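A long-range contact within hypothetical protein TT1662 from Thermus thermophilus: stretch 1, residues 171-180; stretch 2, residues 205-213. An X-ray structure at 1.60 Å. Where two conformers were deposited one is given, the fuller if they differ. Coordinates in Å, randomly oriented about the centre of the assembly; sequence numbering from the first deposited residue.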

# COMPACT_ATOMS: atom_id res chain seq x y z
N GLY A 171 -9.67 -16.20 10.67
CA GLY A 171 -10.95 -15.91 10.08
C GLY A 171 -10.98 -14.95 8.89
O GLY A 171 -11.99 -14.27 8.65
N GLY A 172 -9.86 -14.90 8.19
CA GLY A 172 -9.75 -14.05 7.02
C GLY A 172 -9.88 -12.57 7.36
O GLY A 172 -10.17 -11.79 6.47
N VAL A 173 -9.61 -12.18 8.60
CA VAL A 173 -9.72 -10.75 8.96
C VAL A 173 -8.73 -9.93 8.08
O VAL A 173 -7.54 -10.25 7.99
CB VAL A 173 -9.32 -10.53 10.41
CG1 VAL A 173 -9.11 -9.03 10.71
CG2 VAL A 173 -10.42 -11.18 11.33
N PRO A 174 -9.20 -8.84 7.45
CA PRO A 174 -8.31 -8.02 6.62
C PRO A 174 -7.06 -7.61 7.40
O PRO A 174 -7.14 -7.13 8.52
CB PRO A 174 -9.12 -6.78 6.25
CG PRO A 174 -10.64 -7.40 6.18
CD PRO A 174 -10.62 -8.36 7.42
N LEU A 175 -5.92 -7.81 6.77
CA LEU A 175 -4.66 -7.56 7.45
C LEU A 175 -3.66 -6.96 6.50
O LEU A 175 -3.36 -7.53 5.45
CB LEU A 175 -4.09 -8.90 8.01
CG LEU A 175 -2.63 -8.92 8.53
CD1 LEU A 175 -2.59 -7.99 9.68
CD2 LEU A 175 -2.25 -10.28 8.97
N LEU A 176 -3.14 -5.80 6.89
CA LEU A 176 -2.12 -5.13 6.04
C LEU A 176 -0.84 -4.98 6.82
O LEU A 176 -0.88 -4.43 7.91
CB LEU A 176 -2.59 -3.70 5.60
CG LEU A 176 -1.52 -2.83 5.01
CD1 LEU A 176 -1.07 -3.56 3.69
CD2 LEU A 176 -2.10 -1.46 4.70
N HIS A 177 0.27 -5.50 6.29
CA HIS A 177 1.58 -5.32 6.94
C HIS A 177 2.23 -4.14 6.20
O HIS A 177 2.26 -4.10 4.96
CB HIS A 177 2.46 -6.57 6.83
CG HIS A 177 2.51 -7.39 8.06
ND1 HIS A 177 3.41 -7.12 9.09
CD2 HIS A 177 1.75 -8.44 8.50
CE1 HIS A 177 3.20 -7.98 10.08
NE2 HIS A 177 2.19 -8.77 9.75
N LEU A 178 2.72 -3.15 6.96
CA LEU A 178 3.37 -1.98 6.36
C LEU A 178 4.81 -2.03 6.88
O LEU A 178 5.03 -2.19 8.10
CB LEU A 178 2.70 -0.65 6.82
CG LEU A 178 1.21 -0.67 6.45
CD1 LEU A 178 0.31 -1.05 7.66
CD2 LEU A 178 0.84 0.78 5.97
N HIS A 179 5.80 -1.93 5.99
CA HIS A 179 7.19 -2.11 6.42
C HIS A 179 8.16 -1.26 5.62
O HIS A 179 7.83 -0.78 4.55
CB HIS A 179 7.58 -3.57 6.12
CG HIS A 179 8.39 -4.24 7.18
ND1 HIS A 179 7.79 -4.85 8.28
CD2 HIS A 179 9.74 -4.41 7.34
CE1 HIS A 179 8.72 -5.35 9.08
NE2 HIS A 179 9.92 -5.10 8.53
N GLY A 180 9.35 -1.08 6.21
CA GLY A 180 10.41 -0.34 5.50
C GLY A 180 11.42 -1.37 5.01
O GLY A 180 11.81 -2.29 5.72
N GLY A 205 -8.23 -13.43 -0.47
CA GLY A 205 -7.59 -12.12 -0.39
C GLY A 205 -7.75 -11.44 0.99
O GLY A 205 -7.91 -12.06 2.08
N ARG A 206 -7.69 -10.12 0.98
CA ARG A 206 -7.80 -9.37 2.24
C ARG A 206 -6.53 -9.31 3.07
O ARG A 206 -6.51 -8.65 4.04
CB ARG A 206 -9.02 -9.71 3.07
CG ARG A 206 -10.27 -9.90 2.21
CD ARG A 206 -11.34 -10.30 3.13
NE ARG A 206 -12.67 -9.96 2.65
CZ ARG A 206 -13.32 -10.48 1.61
NH1 ARG A 206 -12.76 -11.43 0.87
NH2 ARG A 206 -14.56 -10.05 1.33
N LEU A 207 -5.47 -9.96 2.57
CA LEU A 207 -4.14 -9.90 3.18
C LEU A 207 -3.36 -8.99 2.20
O LEU A 207 -3.50 -9.09 0.98
CB LEU A 207 -3.50 -11.30 3.20
CG LEU A 207 -2.16 -11.48 3.75
CD1 LEU A 207 -2.17 -11.06 5.28
CD2 LEU A 207 -1.82 -13.02 3.64
N ALA A 208 -2.51 -8.12 2.72
CA ALA A 208 -1.75 -7.24 1.83
C ALA A 208 -0.48 -6.73 2.51
O ALA A 208 -0.32 -6.83 3.72
CB ALA A 208 -2.63 -6.00 1.37
N ARG A 209 0.43 -6.23 1.66
CA ARG A 209 1.66 -5.61 2.20
C ARG A 209 1.95 -4.30 1.53
O ARG A 209 1.59 -4.05 0.36
CB ARG A 209 2.89 -6.56 2.03
CG ARG A 209 3.29 -6.89 0.61
CD ARG A 209 4.39 -8.07 0.58
NE ARG A 209 3.86 -9.30 0.06
CZ ARG A 209 4.16 -9.89 -1.11
NH1 ARG A 209 3.57 -11.05 -1.43
NH2 ARG A 209 5.05 -9.36 -1.96
N PHE A 210 2.58 -3.38 2.26
CA PHE A 210 3.00 -2.10 1.73
C PHE A 210 4.43 -1.96 2.21
O PHE A 210 4.70 -2.07 3.41
CB PHE A 210 2.18 -0.92 2.30
CG PHE A 210 2.76 0.40 1.93
CD1 PHE A 210 2.59 0.89 0.62
CD2 PHE A 210 3.51 1.14 2.87
CE1 PHE A 210 3.15 2.14 0.20
CE2 PHE A 210 4.08 2.37 2.44
CZ PHE A 210 3.89 2.85 1.10
N VAL A 211 5.35 -1.78 1.24
CA VAL A 211 6.75 -1.62 1.60
C VAL A 211 7.26 -0.31 1.05
O VAL A 211 7.13 -0.02 -0.17
CB VAL A 211 7.63 -2.80 1.07
CG1 VAL A 211 9.12 -2.58 1.53
CG2 VAL A 211 7.14 -4.15 1.64
N GLU A 212 7.80 0.52 1.93
CA GLU A 212 8.38 1.83 1.56
C GLU A 212 9.89 1.57 1.38
O GLU A 212 10.60 1.18 2.32
CB GLU A 212 8.10 2.80 2.67
CG GLU A 212 8.63 4.21 2.42
CD GLU A 212 8.13 5.19 3.47
OE1 GLU A 212 8.79 6.21 3.66
OE2 GLU A 212 7.13 4.88 4.12
N GLU A 213 10.38 1.83 0.16
CA GLU A 213 11.79 1.53 -0.13
C GLU A 213 12.66 2.55 0.59
O GLU A 213 12.43 3.77 0.47
CB GLU A 213 11.98 1.64 -1.63
CG GLU A 213 13.11 0.80 -2.08
CD GLU A 213 12.87 -0.71 -1.95
OE1 GLU A 213 11.71 -1.27 -1.85
OE2 GLU A 213 13.91 -1.39 -2.04

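The two stretches lie side by side as parallel strands of one sheet, their axes 15° apart. The backbone carries most of the bonding. Leu 175, His 177 and His 179 each use both N and O toward stretch 2, giving a ladder of six hydrogen bonds.

Gly 205 makes no contact. Arg 206 begins the pairing. Its O accepts a hydrogen bond from Leu 175 N at 2.9 Å and also receives a CA-H...O contact from Pro 174 CA at 3.2 Å. Its side chain starts toward stretch 1, and its CD lies 3.8 Å from Gly 172 O.

Leu 207 pairs with Leu 175. Their side chains share one face of the sheet, and Leu 207 CD1 packs on Leu 175 CD2 at 3.8 Å. This contact is purely apolar.

Ala 208 bonds through both backbone groups. Its N donates to Leu 175 O at 2.9 Å, and its O accepts from His 177 N at 3.0 Å. On the other face, its small CB meets Leu 176 CD1 at 3.7 Å. The same leucine methyl reaches on to Phe 210 CB, 4.4 Å away.

Arg 209 sits beside His 177, with both side chains on the Leu 175 face. Its CA approaches His 177 O at 3.2 Å in a CA-H...O contact. The arginine NE and NH1 and the histidine NE2 find hydrogen-bond partners elsewhere in the structure.

Phe 210 repeats the pattern of Ala 208. Its N donates to His 177 O at 2.8 Å, and its O accepts from His 179 N at 2.8 Å. Its ring meets Leu 178 obliquely, with CD2 of Phe 210 4.1 Å from CD2 of Leu 178.

Val 211 pairs with His 179, its CA 3.3 Å from His 179 O. Glu 212 N closes the ladder, donating to His 179 O at 2.9 Å. Glu 213 points away.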